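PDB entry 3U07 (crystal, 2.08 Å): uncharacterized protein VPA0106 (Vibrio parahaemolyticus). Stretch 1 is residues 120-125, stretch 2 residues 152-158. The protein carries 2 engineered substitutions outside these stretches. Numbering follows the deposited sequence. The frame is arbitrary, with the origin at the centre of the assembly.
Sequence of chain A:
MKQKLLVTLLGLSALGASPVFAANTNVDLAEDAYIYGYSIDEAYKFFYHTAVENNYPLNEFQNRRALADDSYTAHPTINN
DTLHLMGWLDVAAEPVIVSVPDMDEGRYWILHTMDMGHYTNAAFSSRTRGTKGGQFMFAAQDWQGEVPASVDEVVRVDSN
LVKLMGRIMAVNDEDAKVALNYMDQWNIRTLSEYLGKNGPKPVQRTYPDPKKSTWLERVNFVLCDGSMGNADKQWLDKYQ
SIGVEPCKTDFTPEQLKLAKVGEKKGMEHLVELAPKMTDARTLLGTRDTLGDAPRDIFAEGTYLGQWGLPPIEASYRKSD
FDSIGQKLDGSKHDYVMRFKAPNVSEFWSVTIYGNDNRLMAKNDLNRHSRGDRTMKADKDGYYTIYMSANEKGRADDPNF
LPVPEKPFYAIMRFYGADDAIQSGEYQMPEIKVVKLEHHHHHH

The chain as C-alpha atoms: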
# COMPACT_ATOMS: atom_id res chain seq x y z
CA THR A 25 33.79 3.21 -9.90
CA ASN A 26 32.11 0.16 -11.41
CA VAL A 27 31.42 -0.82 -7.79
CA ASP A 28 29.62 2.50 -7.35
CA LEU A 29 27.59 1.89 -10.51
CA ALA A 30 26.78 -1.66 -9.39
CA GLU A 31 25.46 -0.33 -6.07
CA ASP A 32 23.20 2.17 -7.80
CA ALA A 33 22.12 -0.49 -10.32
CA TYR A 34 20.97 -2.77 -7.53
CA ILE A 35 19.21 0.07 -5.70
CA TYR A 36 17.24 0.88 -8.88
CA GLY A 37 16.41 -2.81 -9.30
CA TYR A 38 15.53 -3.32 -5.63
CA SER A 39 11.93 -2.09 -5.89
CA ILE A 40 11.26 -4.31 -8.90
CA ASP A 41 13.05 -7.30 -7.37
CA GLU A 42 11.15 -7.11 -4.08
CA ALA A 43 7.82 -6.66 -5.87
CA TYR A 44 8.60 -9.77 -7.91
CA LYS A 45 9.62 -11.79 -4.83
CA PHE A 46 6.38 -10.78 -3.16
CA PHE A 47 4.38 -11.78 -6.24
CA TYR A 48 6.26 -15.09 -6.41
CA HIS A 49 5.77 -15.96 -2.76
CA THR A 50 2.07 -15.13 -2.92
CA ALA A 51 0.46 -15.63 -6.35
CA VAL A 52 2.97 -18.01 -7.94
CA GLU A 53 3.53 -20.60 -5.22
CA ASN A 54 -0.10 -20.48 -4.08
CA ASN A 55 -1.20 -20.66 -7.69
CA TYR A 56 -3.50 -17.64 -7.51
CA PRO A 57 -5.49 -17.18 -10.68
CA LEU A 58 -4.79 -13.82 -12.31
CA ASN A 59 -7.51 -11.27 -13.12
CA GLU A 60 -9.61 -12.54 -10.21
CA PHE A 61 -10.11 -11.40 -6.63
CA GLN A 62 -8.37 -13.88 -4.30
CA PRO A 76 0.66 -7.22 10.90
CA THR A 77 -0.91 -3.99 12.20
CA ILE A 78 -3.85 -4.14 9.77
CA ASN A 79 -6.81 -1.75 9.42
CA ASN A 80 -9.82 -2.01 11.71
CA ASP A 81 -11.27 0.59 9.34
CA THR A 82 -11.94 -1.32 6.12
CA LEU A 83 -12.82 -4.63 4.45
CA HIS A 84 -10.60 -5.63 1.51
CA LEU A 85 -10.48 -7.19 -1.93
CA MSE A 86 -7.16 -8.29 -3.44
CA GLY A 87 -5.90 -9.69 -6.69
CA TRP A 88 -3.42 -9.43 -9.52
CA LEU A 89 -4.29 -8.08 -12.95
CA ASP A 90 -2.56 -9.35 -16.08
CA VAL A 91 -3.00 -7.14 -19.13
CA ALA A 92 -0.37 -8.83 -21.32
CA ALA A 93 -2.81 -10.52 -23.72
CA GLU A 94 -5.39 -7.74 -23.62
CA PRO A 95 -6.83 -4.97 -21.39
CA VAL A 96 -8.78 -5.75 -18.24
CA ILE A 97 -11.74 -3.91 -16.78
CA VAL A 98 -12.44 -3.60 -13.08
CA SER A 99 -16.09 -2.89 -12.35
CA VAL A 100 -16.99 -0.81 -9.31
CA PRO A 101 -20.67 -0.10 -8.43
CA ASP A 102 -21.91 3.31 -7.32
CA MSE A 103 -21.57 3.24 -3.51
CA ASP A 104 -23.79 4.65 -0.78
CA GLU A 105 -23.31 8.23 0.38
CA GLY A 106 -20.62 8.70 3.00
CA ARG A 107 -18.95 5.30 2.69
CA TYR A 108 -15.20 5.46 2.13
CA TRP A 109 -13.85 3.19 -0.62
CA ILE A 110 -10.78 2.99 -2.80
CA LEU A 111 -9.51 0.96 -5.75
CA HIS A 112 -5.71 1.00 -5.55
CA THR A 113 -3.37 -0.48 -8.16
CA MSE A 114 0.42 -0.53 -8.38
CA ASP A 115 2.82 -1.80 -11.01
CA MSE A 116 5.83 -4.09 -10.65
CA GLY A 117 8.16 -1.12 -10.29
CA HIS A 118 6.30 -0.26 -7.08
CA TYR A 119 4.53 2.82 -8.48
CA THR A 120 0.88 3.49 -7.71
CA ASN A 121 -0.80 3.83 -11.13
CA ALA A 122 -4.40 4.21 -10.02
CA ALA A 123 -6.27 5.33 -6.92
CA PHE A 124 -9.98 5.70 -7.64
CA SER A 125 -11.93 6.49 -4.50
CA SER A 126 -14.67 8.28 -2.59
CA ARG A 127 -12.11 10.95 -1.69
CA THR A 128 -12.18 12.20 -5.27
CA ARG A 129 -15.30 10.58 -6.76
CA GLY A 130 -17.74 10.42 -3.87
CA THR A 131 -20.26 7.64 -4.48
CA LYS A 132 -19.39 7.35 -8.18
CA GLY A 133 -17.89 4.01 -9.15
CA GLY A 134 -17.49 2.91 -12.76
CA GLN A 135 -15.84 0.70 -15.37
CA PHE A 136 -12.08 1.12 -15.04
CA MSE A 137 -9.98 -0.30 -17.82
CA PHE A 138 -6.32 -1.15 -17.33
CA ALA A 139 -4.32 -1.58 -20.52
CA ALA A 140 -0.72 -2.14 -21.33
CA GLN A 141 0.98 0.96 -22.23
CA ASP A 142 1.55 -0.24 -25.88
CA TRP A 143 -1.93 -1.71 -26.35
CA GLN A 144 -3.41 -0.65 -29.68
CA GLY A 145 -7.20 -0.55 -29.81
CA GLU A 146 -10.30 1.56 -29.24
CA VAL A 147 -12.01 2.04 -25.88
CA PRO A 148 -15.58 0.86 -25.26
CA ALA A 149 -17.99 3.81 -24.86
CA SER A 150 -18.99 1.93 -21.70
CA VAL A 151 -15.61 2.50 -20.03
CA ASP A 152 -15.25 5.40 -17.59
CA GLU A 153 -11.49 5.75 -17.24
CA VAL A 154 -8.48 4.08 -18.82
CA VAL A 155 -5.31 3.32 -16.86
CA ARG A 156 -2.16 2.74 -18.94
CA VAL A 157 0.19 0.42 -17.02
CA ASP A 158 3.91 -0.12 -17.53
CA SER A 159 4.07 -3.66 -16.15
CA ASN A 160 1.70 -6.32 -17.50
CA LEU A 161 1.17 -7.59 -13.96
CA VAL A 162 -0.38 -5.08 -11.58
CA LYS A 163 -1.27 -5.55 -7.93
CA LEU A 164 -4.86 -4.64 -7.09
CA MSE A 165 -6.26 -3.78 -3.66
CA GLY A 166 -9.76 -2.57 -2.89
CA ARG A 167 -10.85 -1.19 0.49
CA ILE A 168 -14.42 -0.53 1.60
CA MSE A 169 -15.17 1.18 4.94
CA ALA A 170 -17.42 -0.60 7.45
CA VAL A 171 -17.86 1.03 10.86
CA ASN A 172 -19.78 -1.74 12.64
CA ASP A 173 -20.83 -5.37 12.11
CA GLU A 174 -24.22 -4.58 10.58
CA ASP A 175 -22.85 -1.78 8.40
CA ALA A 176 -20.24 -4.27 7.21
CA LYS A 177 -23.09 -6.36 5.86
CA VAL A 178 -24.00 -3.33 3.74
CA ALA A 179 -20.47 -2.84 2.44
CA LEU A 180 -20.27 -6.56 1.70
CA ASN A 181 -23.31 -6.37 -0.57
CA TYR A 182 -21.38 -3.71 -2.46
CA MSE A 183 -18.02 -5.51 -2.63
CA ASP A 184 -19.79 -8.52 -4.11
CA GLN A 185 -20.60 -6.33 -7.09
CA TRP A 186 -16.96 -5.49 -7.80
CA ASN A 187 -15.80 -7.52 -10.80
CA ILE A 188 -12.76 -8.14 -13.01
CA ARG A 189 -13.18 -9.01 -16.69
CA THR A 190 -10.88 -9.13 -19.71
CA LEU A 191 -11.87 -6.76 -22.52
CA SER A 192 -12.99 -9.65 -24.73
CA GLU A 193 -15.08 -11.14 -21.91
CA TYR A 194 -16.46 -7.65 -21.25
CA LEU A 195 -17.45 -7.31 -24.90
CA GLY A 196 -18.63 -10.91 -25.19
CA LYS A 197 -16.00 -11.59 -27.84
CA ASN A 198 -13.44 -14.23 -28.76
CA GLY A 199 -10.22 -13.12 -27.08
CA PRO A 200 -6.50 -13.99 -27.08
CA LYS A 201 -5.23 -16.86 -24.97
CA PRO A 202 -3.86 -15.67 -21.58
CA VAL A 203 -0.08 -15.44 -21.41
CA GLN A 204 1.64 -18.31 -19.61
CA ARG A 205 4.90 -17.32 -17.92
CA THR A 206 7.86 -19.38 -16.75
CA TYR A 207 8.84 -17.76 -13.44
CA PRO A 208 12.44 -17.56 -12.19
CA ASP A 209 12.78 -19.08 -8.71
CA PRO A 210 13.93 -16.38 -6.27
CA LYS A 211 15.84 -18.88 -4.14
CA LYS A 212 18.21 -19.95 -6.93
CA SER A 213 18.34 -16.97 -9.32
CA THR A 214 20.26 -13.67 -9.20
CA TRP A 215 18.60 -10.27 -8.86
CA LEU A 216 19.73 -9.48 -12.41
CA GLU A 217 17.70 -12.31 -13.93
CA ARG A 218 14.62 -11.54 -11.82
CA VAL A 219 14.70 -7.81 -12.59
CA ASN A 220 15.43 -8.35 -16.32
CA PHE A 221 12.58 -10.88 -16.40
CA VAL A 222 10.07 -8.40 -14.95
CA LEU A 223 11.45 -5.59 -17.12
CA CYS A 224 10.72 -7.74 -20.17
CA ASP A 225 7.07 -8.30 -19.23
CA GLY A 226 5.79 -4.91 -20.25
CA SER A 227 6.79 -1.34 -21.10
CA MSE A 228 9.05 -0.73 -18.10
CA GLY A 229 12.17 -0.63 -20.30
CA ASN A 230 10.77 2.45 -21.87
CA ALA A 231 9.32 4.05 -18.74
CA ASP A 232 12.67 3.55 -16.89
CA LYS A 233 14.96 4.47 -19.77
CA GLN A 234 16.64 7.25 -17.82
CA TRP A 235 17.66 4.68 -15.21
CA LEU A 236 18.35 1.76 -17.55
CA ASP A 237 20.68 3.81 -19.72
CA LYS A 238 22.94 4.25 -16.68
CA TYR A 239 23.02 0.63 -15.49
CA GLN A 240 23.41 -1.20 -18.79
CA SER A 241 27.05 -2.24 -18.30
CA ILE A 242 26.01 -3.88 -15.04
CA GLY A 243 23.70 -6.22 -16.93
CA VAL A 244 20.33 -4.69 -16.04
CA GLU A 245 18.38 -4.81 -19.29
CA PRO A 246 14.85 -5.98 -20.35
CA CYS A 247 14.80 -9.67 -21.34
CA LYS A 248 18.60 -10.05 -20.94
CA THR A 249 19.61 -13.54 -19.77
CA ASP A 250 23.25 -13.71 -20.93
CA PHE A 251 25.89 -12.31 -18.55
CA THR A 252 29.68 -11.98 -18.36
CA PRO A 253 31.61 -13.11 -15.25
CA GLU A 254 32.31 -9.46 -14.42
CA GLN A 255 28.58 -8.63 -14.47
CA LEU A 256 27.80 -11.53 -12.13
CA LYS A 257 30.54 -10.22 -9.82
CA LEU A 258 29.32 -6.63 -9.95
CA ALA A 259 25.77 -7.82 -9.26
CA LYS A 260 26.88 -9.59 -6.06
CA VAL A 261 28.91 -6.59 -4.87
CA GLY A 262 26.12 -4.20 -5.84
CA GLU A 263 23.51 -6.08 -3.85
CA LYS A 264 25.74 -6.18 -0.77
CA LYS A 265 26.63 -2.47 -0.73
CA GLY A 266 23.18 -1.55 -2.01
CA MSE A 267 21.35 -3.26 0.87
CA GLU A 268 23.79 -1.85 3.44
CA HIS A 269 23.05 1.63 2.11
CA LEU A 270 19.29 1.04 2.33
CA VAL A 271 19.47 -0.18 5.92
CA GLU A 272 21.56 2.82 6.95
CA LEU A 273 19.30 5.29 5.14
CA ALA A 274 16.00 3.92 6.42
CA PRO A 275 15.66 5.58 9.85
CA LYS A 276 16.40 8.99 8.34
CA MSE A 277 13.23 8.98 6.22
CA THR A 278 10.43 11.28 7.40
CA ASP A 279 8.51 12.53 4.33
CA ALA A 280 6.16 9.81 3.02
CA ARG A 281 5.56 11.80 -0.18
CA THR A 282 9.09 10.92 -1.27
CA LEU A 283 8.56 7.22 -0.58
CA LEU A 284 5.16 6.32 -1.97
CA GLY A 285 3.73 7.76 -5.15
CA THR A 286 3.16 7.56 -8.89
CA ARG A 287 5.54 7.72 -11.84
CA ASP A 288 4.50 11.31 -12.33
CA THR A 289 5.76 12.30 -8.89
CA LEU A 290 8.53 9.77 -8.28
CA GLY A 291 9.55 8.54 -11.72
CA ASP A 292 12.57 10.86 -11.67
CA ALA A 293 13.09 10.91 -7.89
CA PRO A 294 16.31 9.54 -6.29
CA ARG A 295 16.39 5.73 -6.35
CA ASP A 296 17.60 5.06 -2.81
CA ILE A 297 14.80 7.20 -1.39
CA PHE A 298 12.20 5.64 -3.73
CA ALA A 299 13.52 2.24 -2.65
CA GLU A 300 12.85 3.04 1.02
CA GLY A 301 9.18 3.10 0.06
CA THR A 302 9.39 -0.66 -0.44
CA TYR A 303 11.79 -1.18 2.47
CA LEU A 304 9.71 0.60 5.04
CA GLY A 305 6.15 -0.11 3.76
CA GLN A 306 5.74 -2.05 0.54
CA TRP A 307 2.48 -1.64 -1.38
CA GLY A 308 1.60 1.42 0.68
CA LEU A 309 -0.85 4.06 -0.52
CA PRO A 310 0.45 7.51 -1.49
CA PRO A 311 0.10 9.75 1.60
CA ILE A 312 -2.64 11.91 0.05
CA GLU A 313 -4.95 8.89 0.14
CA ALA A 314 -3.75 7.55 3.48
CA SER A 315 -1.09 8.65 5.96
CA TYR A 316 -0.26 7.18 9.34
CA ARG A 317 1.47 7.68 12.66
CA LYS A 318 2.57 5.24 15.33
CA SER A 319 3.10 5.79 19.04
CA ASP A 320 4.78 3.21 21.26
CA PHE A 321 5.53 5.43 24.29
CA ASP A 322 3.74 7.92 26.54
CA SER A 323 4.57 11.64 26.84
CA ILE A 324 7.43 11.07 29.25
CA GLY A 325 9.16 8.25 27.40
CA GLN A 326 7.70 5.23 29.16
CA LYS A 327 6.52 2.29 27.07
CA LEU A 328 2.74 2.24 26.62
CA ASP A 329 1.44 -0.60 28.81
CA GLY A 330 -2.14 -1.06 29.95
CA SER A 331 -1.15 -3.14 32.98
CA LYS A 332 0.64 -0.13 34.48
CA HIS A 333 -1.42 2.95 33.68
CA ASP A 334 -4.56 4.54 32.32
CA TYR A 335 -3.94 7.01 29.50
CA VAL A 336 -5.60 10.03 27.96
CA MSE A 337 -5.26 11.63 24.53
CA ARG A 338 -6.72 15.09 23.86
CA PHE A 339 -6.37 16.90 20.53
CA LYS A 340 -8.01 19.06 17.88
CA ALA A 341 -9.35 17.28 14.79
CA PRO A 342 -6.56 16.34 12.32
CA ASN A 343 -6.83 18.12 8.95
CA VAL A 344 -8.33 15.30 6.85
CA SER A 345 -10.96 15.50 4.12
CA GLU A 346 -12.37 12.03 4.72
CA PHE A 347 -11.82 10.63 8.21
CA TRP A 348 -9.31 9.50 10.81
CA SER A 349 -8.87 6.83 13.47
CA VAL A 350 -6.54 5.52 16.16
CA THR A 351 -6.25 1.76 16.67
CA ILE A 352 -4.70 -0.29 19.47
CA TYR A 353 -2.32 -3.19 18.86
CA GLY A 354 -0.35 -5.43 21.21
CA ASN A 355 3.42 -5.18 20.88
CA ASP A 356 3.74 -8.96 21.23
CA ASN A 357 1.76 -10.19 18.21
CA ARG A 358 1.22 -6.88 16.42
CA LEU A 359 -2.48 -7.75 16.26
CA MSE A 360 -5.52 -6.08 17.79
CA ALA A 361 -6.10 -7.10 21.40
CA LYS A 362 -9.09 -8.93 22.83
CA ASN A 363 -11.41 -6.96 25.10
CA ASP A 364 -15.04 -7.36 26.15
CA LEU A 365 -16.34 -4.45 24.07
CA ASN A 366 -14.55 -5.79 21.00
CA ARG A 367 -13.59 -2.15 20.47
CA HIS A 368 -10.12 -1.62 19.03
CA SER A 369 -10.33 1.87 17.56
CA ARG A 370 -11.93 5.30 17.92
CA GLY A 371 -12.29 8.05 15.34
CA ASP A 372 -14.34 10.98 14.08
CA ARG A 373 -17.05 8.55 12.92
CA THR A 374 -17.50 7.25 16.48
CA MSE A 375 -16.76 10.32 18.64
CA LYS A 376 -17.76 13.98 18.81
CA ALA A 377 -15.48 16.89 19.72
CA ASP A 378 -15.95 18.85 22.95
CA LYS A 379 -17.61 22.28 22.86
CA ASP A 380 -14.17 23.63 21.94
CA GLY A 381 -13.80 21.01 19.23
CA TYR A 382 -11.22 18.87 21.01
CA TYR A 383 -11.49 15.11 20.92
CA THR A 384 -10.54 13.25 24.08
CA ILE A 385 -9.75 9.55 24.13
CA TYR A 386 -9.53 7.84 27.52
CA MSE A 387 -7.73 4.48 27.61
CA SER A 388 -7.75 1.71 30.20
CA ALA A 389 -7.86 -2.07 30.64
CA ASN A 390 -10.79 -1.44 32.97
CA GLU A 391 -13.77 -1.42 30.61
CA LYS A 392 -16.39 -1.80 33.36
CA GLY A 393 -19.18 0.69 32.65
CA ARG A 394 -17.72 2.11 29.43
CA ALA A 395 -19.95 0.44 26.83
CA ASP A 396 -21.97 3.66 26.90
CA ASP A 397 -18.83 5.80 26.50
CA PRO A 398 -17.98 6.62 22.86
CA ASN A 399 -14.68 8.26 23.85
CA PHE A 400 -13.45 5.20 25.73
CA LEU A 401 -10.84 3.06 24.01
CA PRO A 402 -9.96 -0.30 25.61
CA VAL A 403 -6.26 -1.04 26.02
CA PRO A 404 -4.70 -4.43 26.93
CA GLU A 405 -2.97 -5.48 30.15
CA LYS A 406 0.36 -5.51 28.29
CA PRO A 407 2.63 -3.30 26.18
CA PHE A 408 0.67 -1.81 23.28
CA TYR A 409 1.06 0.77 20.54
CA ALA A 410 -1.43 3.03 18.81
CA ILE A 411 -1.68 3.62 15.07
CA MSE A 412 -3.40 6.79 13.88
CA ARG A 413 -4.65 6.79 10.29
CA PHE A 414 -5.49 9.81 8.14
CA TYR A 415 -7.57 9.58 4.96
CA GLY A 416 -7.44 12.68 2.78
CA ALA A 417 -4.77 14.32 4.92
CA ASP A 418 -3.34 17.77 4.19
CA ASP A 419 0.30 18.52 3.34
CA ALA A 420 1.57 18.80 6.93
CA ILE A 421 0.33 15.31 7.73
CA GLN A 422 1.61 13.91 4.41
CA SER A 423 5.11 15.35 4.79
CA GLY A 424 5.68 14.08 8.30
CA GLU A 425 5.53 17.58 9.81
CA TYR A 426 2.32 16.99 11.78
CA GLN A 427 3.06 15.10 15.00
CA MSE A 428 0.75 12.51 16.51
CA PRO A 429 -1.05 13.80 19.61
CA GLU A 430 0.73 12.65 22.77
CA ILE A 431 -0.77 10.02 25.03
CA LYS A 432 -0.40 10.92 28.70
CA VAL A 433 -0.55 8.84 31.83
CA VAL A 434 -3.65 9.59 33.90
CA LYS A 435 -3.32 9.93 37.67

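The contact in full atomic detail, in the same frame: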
# COMPACT_ATOMS: atom_id res chain seq x y z
N THR A 120 2.34 3.53 -7.73
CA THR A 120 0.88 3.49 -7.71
C THR A 120 0.48 4.04 -9.09
O THR A 120 0.99 5.08 -9.51
CB THR A 120 0.31 4.38 -6.59
OG1 THR A 120 0.40 3.69 -5.33
CG2 THR A 120 -1.15 4.73 -6.87
N ASN A 121 -0.38 3.33 -9.82
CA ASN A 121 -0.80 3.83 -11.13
C ASN A 121 -2.30 4.12 -11.20
O ASN A 121 -2.81 4.53 -12.23
CB ASN A 121 -0.38 2.87 -12.26
CG ASN A 121 -0.80 1.42 -12.03
OD1 ASN A 121 -1.69 1.12 -11.23
ND2 ASN A 121 -0.17 0.51 -12.76
N ALA A 122 -2.99 3.91 -10.09
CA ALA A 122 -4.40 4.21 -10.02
C ALA A 122 -4.88 4.22 -8.57
O ALA A 122 -4.50 3.37 -7.77
CB ALA A 122 -5.22 3.22 -10.83
N ALA A 123 -5.70 5.21 -8.25
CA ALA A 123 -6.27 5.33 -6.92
C ALA A 123 -7.64 5.99 -7.07
O ALA A 123 -7.78 7.19 -6.87
CB ALA A 123 -5.37 6.20 -6.03
N PHE A 124 -8.62 5.19 -7.48
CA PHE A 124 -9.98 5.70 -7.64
C PHE A 124 -10.65 5.54 -6.29
O PHE A 124 -10.58 4.47 -5.68
CB PHE A 124 -10.74 4.87 -8.69
CG PHE A 124 -10.14 4.95 -10.07
CD1 PHE A 124 -10.15 6.15 -10.78
CD2 PHE A 124 -9.55 3.83 -10.64
CE1 PHE A 124 -9.57 6.23 -12.05
CE2 PHE A 124 -8.97 3.89 -11.91
CZ PHE A 124 -8.98 5.10 -12.62
N SER A 125 -11.29 6.59 -5.80
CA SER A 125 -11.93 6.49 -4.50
C SER A 125 -12.93 7.59 -4.19
O SER A 125 -13.05 8.59 -4.91
CB SER A 125 -10.88 6.47 -3.39
OG SER A 125 -10.63 7.78 -2.91
N ASP A 152 -15.36 4.08 -18.21
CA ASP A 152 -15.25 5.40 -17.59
C ASP A 152 -13.85 6.00 -17.71
O ASP A 152 -13.67 7.08 -18.25
CB ASP A 152 -15.63 5.30 -16.12
CG ASP A 152 -17.12 5.18 -15.91
OD1 ASP A 152 -17.79 6.23 -15.87
OD2 ASP A 152 -17.63 4.04 -15.79
N GLU A 153 -12.86 5.28 -17.21
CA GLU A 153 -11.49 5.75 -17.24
C GLU A 153 -10.57 4.64 -17.70
O GLU A 153 -10.85 3.46 -17.49
CB GLU A 153 -11.05 6.22 -15.85
CG GLU A 153 -11.90 7.34 -15.25
CD GLU A 153 -11.80 8.64 -16.03
OE1 GLU A 153 -10.71 8.94 -16.55
OE2 GLU A 153 -12.81 9.38 -16.09
N VAL A 154 -9.47 5.02 -18.34
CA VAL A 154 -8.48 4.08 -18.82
C VAL A 154 -7.16 4.31 -18.09
O VAL A 154 -6.69 5.44 -18.00
CB VAL A 154 -8.21 4.25 -20.34
CG1 VAL A 154 -7.14 3.27 -20.80
CG2 VAL A 154 -9.51 4.04 -21.12
N VAL A 155 -6.59 3.24 -17.56
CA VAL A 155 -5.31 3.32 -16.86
C VAL A 155 -4.24 2.60 -17.68
O VAL A 155 -4.33 1.39 -17.89
CB VAL A 155 -5.36 2.64 -15.48
CG1 VAL A 155 -4.00 2.76 -14.80
CG2 VAL A 155 -6.45 3.24 -14.64
N ARG A 156 -3.25 3.34 -18.17
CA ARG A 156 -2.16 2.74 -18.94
C ARG A 156 -1.12 2.25 -17.93
O ARG A 156 -0.64 3.03 -17.11
CB ARG A 156 -1.54 3.77 -19.88
CG ARG A 156 -2.46 4.19 -21.01
CD ARG A 156 -2.57 3.10 -22.08
NE ARG A 156 -3.54 3.45 -23.12
CZ ARG A 156 -3.76 2.74 -24.22
NH1 ARG A 156 -3.07 1.62 -24.45
NH2 ARG A 156 -4.67 3.14 -25.10
N VAL A 157 -0.78 0.97 -17.98
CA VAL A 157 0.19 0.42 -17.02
C VAL A 157 1.49 0.00 -17.70
O VAL A 157 1.50 -0.48 -18.83
CB VAL A 157 -0.42 -0.77 -16.22
CG1 VAL A 157 -1.72 -0.34 -15.54
CG2 VAL A 157 -0.69 -1.96 -17.15
N ASP A 158 2.60 0.20 -16.99
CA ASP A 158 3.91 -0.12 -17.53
C ASP A 158 4.41 -1.53 -17.27
O ASP A 158 5.43 -1.93 -17.84
CB ASP A 158 4.92 0.92 -17.05
CG ASP A 158 4.67 2.29 -17.66
OD1 ASP A 158 4.49 3.26 -16.90
OD2 ASP A 158 4.65 2.40 -18.91

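Two nearly antiparallel strands lie side by side here without a single hydrogen bond between them. Strand 120-125 and strand 153-157 run at 160° between their N-to-C directions, which is a common sheet arrangement, but their axes come no closer than 7.5 Å. The nearest CA atoms confirm the gap: Asn121 CA to Val157 CA is 6.9 Å, Ala122 CA to Val155 CA is 7.0 Å, and Phe124 CA to Glu153 CA is 9.7 Å. Neighbouring strands in a sheet usually sit about 5 Å apart, so backbone pairing is replaced by side chains filling the space, and the separation widens toward Phe124.

Val155 is the hub. Its CA-to-CB bond points toward stretch 1, and its chi1 is -180° (t). Val155 CG1 approaches the backbone, 3.3 Å from Asn121 O, a close van der Waals contact because a methyl carbon offers the carbonyl no conventional hydrogen-bond donor. Both methyls lie near Ala122 CB, with Val155 CG2 at 4.0 Å and Val155 CG1 at 4.2 Å, and Val155 CG2 also lies 3.7 Å from Phe124 CZ. The latter methyl sits at the edge of the Phe124 ring, near its plane, so the ring addresses Val155 with its rim.

Phe124, in the m rotamer (chi1 -63°), spans the wider end of the gap. Its CZ also comes within 4.0 Å of Glu153 CB, so this acidic residue contributes aliphatic carbon to the contact while the end of its side chain leads away. At the other end, the CA-to-CB bond of Asn121 points toward stretch 2, and its side chain packs near Val157, whose own CA-to-CB bond points sideways.

Strand alternation fits this pattern: the CA-to-CB bonds of Val154 and Arg156 point away, while those of Glu153 and Val155 point toward stretch 1. The summed buried surface is a modest 241 Å².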